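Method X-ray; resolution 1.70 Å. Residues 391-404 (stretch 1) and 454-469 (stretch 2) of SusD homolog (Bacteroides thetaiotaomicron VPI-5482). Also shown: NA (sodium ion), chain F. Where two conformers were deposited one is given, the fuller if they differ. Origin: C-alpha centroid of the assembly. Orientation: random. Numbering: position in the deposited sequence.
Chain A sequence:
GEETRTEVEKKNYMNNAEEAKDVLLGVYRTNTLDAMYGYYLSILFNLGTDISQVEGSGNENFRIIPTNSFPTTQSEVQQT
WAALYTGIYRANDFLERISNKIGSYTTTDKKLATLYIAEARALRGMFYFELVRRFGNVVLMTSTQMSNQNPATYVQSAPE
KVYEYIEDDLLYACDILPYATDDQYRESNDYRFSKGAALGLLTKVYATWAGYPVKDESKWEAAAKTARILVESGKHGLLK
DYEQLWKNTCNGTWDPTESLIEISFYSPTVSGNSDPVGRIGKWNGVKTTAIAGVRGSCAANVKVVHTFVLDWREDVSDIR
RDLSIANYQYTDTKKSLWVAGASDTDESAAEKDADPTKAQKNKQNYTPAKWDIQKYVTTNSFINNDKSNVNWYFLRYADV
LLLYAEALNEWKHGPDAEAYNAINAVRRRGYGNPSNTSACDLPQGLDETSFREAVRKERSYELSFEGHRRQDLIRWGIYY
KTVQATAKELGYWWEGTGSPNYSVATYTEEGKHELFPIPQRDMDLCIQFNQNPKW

Stretch 1 (391-404) NWYFLRYADVLLLY
Stretch 2 (454-469) AVRKERSYELSFEGHR

Arg396, the N-cap residue before helix 397-404, organises this contact. Its backbone is extended, at phi/psi -112/154; its side chain, with chi1 m, chi2 t and chi3 m, lies between two carboxylates. Arg396 NE donates to Glu466 OE1 and Arg396 NH2 to Glu466 OE2, both at 2.8 Å and nearly straight, a fork that uses both acid oxygens; Arg396 NH1 bridges to Glu462 OE2 at 2.9 Å. A weak bond from Arg396 NH2 to Glu462 O (2.9 Å) adds a backbone acceptor, and Leu463 CD2 covers one guanidinium face, 3.5 Å from Arg396 NH2.

Three residues on, the charges are reversed: Asp399 (chi1 t) receives Arg459 NH2 at 2.8 Å and Arg459 NH1 at 2.9 Å on the single oxygen OD1. Arg459 reaches it with chi1 m, chi2 t, chi3 p, and Leu403 CD2 lies over its guanidinium face, 3.7 Å from Arg459 NH1.

The Asp399-Arg459 pair sits between two antiparallel helices. Helices 397-404 and 454-463 run at 174°, axes 10.2 Å apart, with CA of Ala398 7.5 Å from CA of Glu462 and CA of Leu402 6.7 Å from CA of Val455. Leu402 (m, t) points toward the partner helix and packs on it: Leu402 CD1 meets Glu462 CB at 3.8 Å, Leu402 CD2 meets Glu458 CG at 3.7 Å. Ala398, pointing toward the other stretch, has its CB 3.2 Å from Glu462 OE2.

A type II turn runs from Leu463 to Glu466, with Phe465 at 74/-4, and its last residue, Glu466 (m, t), meets Arg396. One water donates to Tyr393 O (2.9 Å) and Glu466 OE1 (2.7 Å) and lies 2.8 Å from His468 NE2; another links Trp392 NE1 (3.0 Å) to Glu466 O (2.8 Å). Trp392 (chi1 t) brings CZ2 within 3.2 Å of Glu466 O. Gly467, at 96/14, suits this corner: an ideal CB would sit 3.5 Å from Trp392 CZ2 and jam against the preceding carbonyl.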

# COMPACT_ATOMS: atom_id res chain seq x y z
N ASN A 391 -5.27 -2.52 11.04
CA ASN A 391 -3.93 -2.54 10.45
C ASN A 391 -3.90 -2.32 8.95
O ASN A 391 -4.96 -2.24 8.33
CB ASN A 391 -3.20 -3.82 10.84
CG ASN A 391 -2.99 -3.92 12.32
OD1 ASN A 391 -3.12 -2.94 13.06
ND2 ASN A 391 -2.68 -5.15 12.80
N TRP A 392 -2.70 -2.19 8.41
CA TRP A 392 -2.51 -1.90 6.97
C TRP A 392 -1.54 -2.84 6.27
O TRP A 392 -0.33 -2.84 6.56
CB TRP A 392 -2.05 -0.45 6.74
CG TRP A 392 -2.04 -0.14 5.28
CD1 TRP A 392 -0.96 0.07 4.48
CD2 TRP A 392 -3.19 0.00 4.45
NE1 TRP A 392 -1.36 0.29 3.19
CE2 TRP A 392 -2.72 0.25 3.13
CE3 TRP A 392 -4.55 -0.14 4.67
CZ2 TRP A 392 -3.58 0.43 2.05
CZ3 TRP A 392 -5.42 0.05 3.62
CH2 TRP A 392 -4.93 0.33 2.31
N TYR A 393 -2.05 -3.63 5.34
CA TYR A 393 -1.19 -4.49 4.55
C TYR A 393 -0.48 -3.67 3.45
O TYR A 393 -1.12 -3.17 2.50
CB TYR A 393 -1.93 -5.59 3.81
CG TYR A 393 -2.52 -6.70 4.66
CD1 TYR A 393 -1.70 -7.57 5.39
CD2 TYR A 393 -3.89 -6.91 4.67
CE1 TYR A 393 -2.23 -8.60 6.13
CE2 TYR A 393 -4.45 -7.95 5.42
CZ TYR A 393 -3.60 -8.80 6.14
OH TYR A 393 -4.15 -9.82 6.86
N PHE A 394 0.83 -3.51 3.58
CA PHE A 394 1.61 -2.89 2.52
C PHE A 394 2.05 -3.95 1.48
O PHE A 394 2.17 -3.66 0.26
CB PHE A 394 2.81 -2.15 3.12
CG PHE A 394 3.71 -1.49 2.09
CD1 PHE A 394 3.30 -0.36 1.41
CD2 PHE A 394 5.00 -1.96 1.89
CE1 PHE A 394 4.14 0.26 0.48
CE2 PHE A 394 5.85 -1.36 0.97
CZ PHE A 394 5.42 -0.23 0.27
N LEU A 395 2.38 -5.16 1.94
CA LEU A 395 2.84 -6.23 1.06
C LEU A 395 2.41 -7.61 1.58
O LEU A 395 2.75 -7.99 2.73
CB LEU A 395 4.38 -6.24 0.91
CG LEU A 395 4.92 -7.17 -0.19
CD1 LEU A 395 4.40 -6.73 -1.55
CD2 LEU A 395 6.46 -7.24 -0.13
N ARG A 396 1.64 -8.32 0.76
CA ARG A 396 1.18 -9.67 1.04
C ARG A 396 1.85 -10.64 0.06
O ARG A 396 2.18 -10.28 -1.06
CB ARG A 396 -0.34 -9.80 0.82
CG ARG A 396 -1.14 -8.95 1.75
CD ARG A 396 -2.60 -9.32 1.82
NE ARG A 396 -3.42 -8.86 0.71
CZ ARG A 396 -3.87 -9.62 -0.30
NH1 ARG A 396 -3.55 -10.92 -0.43
NH2 ARG A 396 -4.70 -9.08 -1.17
N TYR A 397 2.00 -11.90 0.43
CA TYR A 397 2.59 -12.86 -0.49
C TYR A 397 1.84 -12.99 -1.81
O TYR A 397 2.47 -13.26 -2.84
CB TYR A 397 2.65 -14.20 0.21
CG TYR A 397 3.37 -15.32 -0.47
CD1 TYR A 397 4.75 -15.35 -0.55
CD2 TYR A 397 2.67 -16.42 -0.94
CE1 TYR A 397 5.41 -16.41 -1.12
CE2 TYR A 397 3.33 -17.48 -1.51
CZ TYR A 397 4.72 -17.48 -1.58
OH TYR A 397 5.36 -18.55 -2.12
N ALA A 398 0.51 -12.79 -1.82
CA ALA A 398 -0.21 -12.88 -3.10
C ALA A 398 0.32 -11.86 -4.13
O ALA A 398 0.37 -12.13 -5.32
CB ALA A 398 -1.73 -12.69 -2.90
N ASP A 399 0.65 -10.67 -3.65
CA ASP A 399 1.21 -9.58 -4.49
C ASP A 399 2.52 -10.08 -5.08
O ASP A 399 2.78 -9.97 -6.31
CB ASP A 399 1.39 -8.37 -3.56
CG ASP A 399 1.72 -7.06 -4.27
OD1 ASP A 399 2.13 -7.05 -5.45
OD2 ASP A 399 1.58 -6.00 -3.60
N VAL A 400 3.34 -10.71 -4.24
CA VAL A 400 4.61 -11.23 -4.71
C VAL A 400 4.41 -12.36 -5.74
O VAL A 400 5.10 -12.38 -6.75
CB VAL A 400 5.54 -11.70 -3.58
CG1 VAL A 400 6.87 -12.20 -4.17
CG2 VAL A 400 5.79 -10.55 -2.54
N LEU A 401 3.44 -13.25 -5.52
CA LEU A 401 3.18 -14.30 -6.53
C LEU A 401 2.80 -13.63 -7.86
O LEU A 401 3.28 -14.03 -8.91
CB LEU A 401 2.07 -15.26 -6.11
CG LEU A 401 2.43 -16.23 -4.99
CD1 LEU A 401 1.20 -17.04 -4.49
CD2 LEU A 401 3.56 -17.17 -5.40
N LEU A 402 1.96 -12.61 -7.79
CA LEU A 402 1.54 -11.95 -9.04
C LEU A 402 2.73 -11.23 -9.69
O LEU A 402 2.88 -11.24 -10.93
CB LEU A 402 0.38 -11.01 -8.78
CG LEU A 402 -0.93 -11.69 -8.38
CD1 LEU A 402 -2.07 -10.69 -8.16
CD2 LEU A 402 -1.35 -12.72 -9.42
N LEU A 403 3.62 -10.63 -8.87
CA LEU A 403 4.82 -9.98 -9.40
C LEU A 403 5.74 -10.99 -10.08
O LEU A 403 6.38 -10.68 -11.10
CB LEU A 403 5.60 -9.26 -8.29
CG LEU A 403 4.94 -8.00 -7.74
CD1 LEU A 403 5.68 -7.52 -6.50
CD2 LEU A 403 4.94 -6.90 -8.85
N TYR A 404 5.85 -12.17 -9.47
CA TYR A 404 6.65 -13.24 -10.03
C TYR A 404 6.13 -13.62 -11.42
O TYR A 404 6.89 -13.67 -12.40
CB TYR A 404 6.61 -14.42 -9.06
CG TYR A 404 7.49 -15.62 -9.38
CD1 TYR A 404 8.75 -15.48 -9.96
CD2 TYR A 404 7.09 -16.91 -9.01
CE1 TYR A 404 9.56 -16.58 -10.22
CE2 TYR A 404 7.90 -18.00 -9.25
CZ TYR A 404 9.14 -17.83 -9.84
OH TYR A 404 9.94 -18.94 -10.08
N ALA A 454 -3.84 -10.37 -18.42
CA ALA A 454 -4.43 -11.17 -17.34
C ALA A 454 -3.83 -10.84 -16.00
O ALA A 454 -4.57 -10.72 -15.01
CB ALA A 454 -4.29 -12.72 -17.62
N VAL A 455 -2.52 -10.68 -15.95
CA VAL A 455 -1.85 -10.41 -14.66
C VAL A 455 -2.17 -9.00 -14.17
O VAL A 455 -2.43 -8.78 -12.98
CB VAL A 455 -0.33 -10.58 -14.69
CG1 VAL A 455 0.26 -10.41 -13.25
CG2 VAL A 455 0.08 -11.91 -15.24
N ARG A 456 -2.22 -8.05 -15.08
CA ARG A 456 -2.58 -6.67 -14.71
C ARG A 456 -4.00 -6.60 -14.12
O ARG A 456 -4.25 -5.92 -13.11
CB ARG A 456 -2.35 -5.73 -15.89
CG ARG A 456 -0.88 -5.65 -16.26
CD ARG A 456 -0.60 -4.66 -17.36
NE ARG A 456 0.83 -4.42 -17.57
CZ ARG A 456 1.32 -3.54 -18.44
NH1 ARG A 456 0.50 -2.78 -19.18
NH2 ARG A 456 2.63 -3.40 -18.57
N LYS A 457 -4.92 -7.39 -14.70
CA LYS A 457 -6.28 -7.47 -14.19
C LYS A 457 -6.33 -8.19 -12.83
O LYS A 457 -7.05 -7.77 -11.89
CB LYS A 457 -7.19 -8.19 -15.21
CG LYS A 457 -8.63 -8.22 -14.78
CD LYS A 457 -9.56 -8.74 -15.91
CE LYS A 457 -9.36 -10.21 -16.14
NZ LYS A 457 -10.42 -10.71 -17.04
N GLU A 458 -5.57 -9.28 -12.72
CA GLU A 458 -5.57 -10.07 -11.47
C GLU A 458 -5.15 -9.22 -10.29
O GLU A 458 -5.66 -9.39 -9.19
CB GLU A 458 -4.66 -11.29 -11.61
CG GLU A 458 -4.87 -12.28 -10.52
CD GLU A 458 -6.25 -12.92 -10.57
OE1 GLU A 458 -6.78 -13.10 -11.70
OE2 GLU A 458 -6.80 -13.23 -9.49
N ARG A 459 -4.21 -8.29 -10.52
CA ARG A 459 -3.80 -7.38 -9.47
C ARG A 459 -4.95 -6.56 -8.92
O ARG A 459 -5.02 -6.31 -7.69
CB ARG A 459 -2.63 -6.49 -9.93
CG ARG A 459 -1.34 -7.28 -10.17
CD ARG A 459 -0.18 -6.36 -10.49
NE ARG A 459 0.23 -5.55 -9.33
CZ ARG A 459 0.90 -6.02 -8.28
NH1 ARG A 459 1.28 -7.30 -8.19
NH2 ARG A 459 1.15 -5.20 -7.28
N SER A 460 -5.88 -6.15 -9.80
CA SER A 460 -7.06 -5.44 -9.33
C SER A 460 -7.95 -6.36 -8.52
O SER A 460 -8.40 -5.98 -7.44
CB SER A 460 -7.82 -4.78 -10.49
OG SER A 460 -8.54 -5.70 -11.28
N TYR A 461 -8.18 -7.60 -8.98
CA TYR A 461 -9.03 -8.56 -8.26
C TYR A 461 -8.43 -9.03 -6.94
O TYR A 461 -9.17 -9.27 -5.97
CB TYR A 461 -9.41 -9.75 -9.14
CG TYR A 461 -10.24 -9.40 -10.38
CD1 TYR A 461 -11.01 -8.24 -10.45
CD2 TYR A 461 -10.36 -10.30 -11.42
CE1 TYR A 461 -11.81 -7.96 -11.55
CE2 TYR A 461 -11.18 -10.05 -12.51
CZ TYR A 461 -11.90 -8.88 -12.57
OH TYR A 461 -12.70 -8.63 -13.66
N GLU A 462 -7.10 -9.11 -6.89
CA GLU A 462 -6.47 -9.59 -5.67
C GLU A 462 -6.23 -8.51 -4.63
O GLU A 462 -6.43 -8.74 -3.42
CB GLU A 462 -5.12 -10.26 -6.01
CG GLU A 462 -4.40 -10.81 -4.78
CD GLU A 462 -5.18 -11.87 -4.00
OE1 GLU A 462 -6.12 -12.53 -4.56
OE2 GLU A 462 -4.90 -12.01 -2.78
N LEU A 463 -5.81 -7.34 -5.10
CA LEU A 463 -5.28 -6.29 -4.23
C LEU A 463 -6.09 -4.99 -4.18
O LEU A 463 -5.60 -3.98 -3.68
CB LEU A 463 -3.86 -5.97 -4.72
CG LEU A 463 -2.89 -7.13 -4.80
CD1 LEU A 463 -1.65 -6.72 -5.64
CD2 LEU A 463 -2.47 -7.56 -3.43
N SER A 464 -7.32 -5.00 -4.70
CA SER A 464 -8.12 -3.79 -4.80
C SER A 464 -8.12 -3.01 -3.51
O SER A 464 -8.22 -3.61 -2.45
CB SER A 464 -9.57 -4.12 -5.20
OG SER A 464 -10.24 -4.95 -4.26
N PHE A 465 -7.94 -1.68 -3.62
CA PHE A 465 -8.05 -0.74 -2.49
C PHE A 465 -6.88 -0.80 -1.49
O PHE A 465 -6.83 0.01 -0.57
CB PHE A 465 -9.40 -0.88 -1.78
CG PHE A 465 -10.53 -1.09 -2.73
CD1 PHE A 465 -10.76 -0.18 -3.76
CD2 PHE A 465 -11.35 -2.22 -2.63
CE1 PHE A 465 -11.78 -0.41 -4.67
CE2 PHE A 465 -12.36 -2.43 -3.55
CZ PHE A 465 -12.56 -1.54 -4.58
N GLU A 466 -5.93 -1.73 -1.68
CA GLU A 466 -4.79 -1.88 -0.77
C GLU A 466 -3.58 -0.96 -1.12
O GLU A 466 -2.49 -1.11 -0.59
CB GLU A 466 -4.33 -3.33 -0.73
CG GLU A 466 -5.36 -4.28 -0.15
CD GLU A 466 -4.95 -5.73 -0.25
OE1 GLU A 466 -3.84 -6.11 0.23
OE2 GLU A 466 -5.74 -6.51 -0.81
N GLY A 467 -3.80 -0.02 -2.04
CA GLY A 467 -2.85 1.05 -2.30
C GLY A 467 -1.87 0.88 -3.43
O GLY A 467 -0.90 1.65 -3.51
N HIS A 468 -2.11 -0.10 -4.29
CA HIS A 468 -1.17 -0.42 -5.37
C HIS A 468 -1.59 -0.02 -6.75
O HIS A 468 -0.75 0.09 -7.66
CB HIS A 468 -0.93 -1.94 -5.39
CG HIS A 468 -0.59 -2.48 -4.04
ND1 HIS A 468 0.54 -2.06 -3.34
CD2 HIS A 468 -1.29 -3.27 -3.20
CE1 HIS A 468 0.52 -2.63 -2.15
NE2 HIS A 468 -0.57 -3.37 -2.04
N ARG A 469 -2.87 0.21 -6.97
CA ARG A 469 -3.32 0.37 -8.34
C ARG A 469 -2.71 1.55 -9.09
O ARG A 469 -2.26 1.42 -10.23
CB ARG A 469 -4.85 0.41 -8.40
CG ARG A 469 -5.38 0.37 -9.83
CD ARG A 469 -4.99 -0.91 -10.52
NE ARG A 469 -5.70 -1.15 -11.77
CZ ARG A 469 -5.55 -2.27 -12.46
NH1 ARG A 469 -4.70 -3.21 -12.04
NH2 ARG A 469 -6.21 -2.46 -13.60
NA NA F . -4.24 -3.15 15.25
O HOH W 1 -2.31 -4.51 15.64
O HOH W 2 -0.15 -0.14 0.49
O HOH W 3 -1.40 -4.89 0.22
O HOH W 4 -6.14 -4.72 13.88
O HOH W 5 -5.40 -4.01 17.07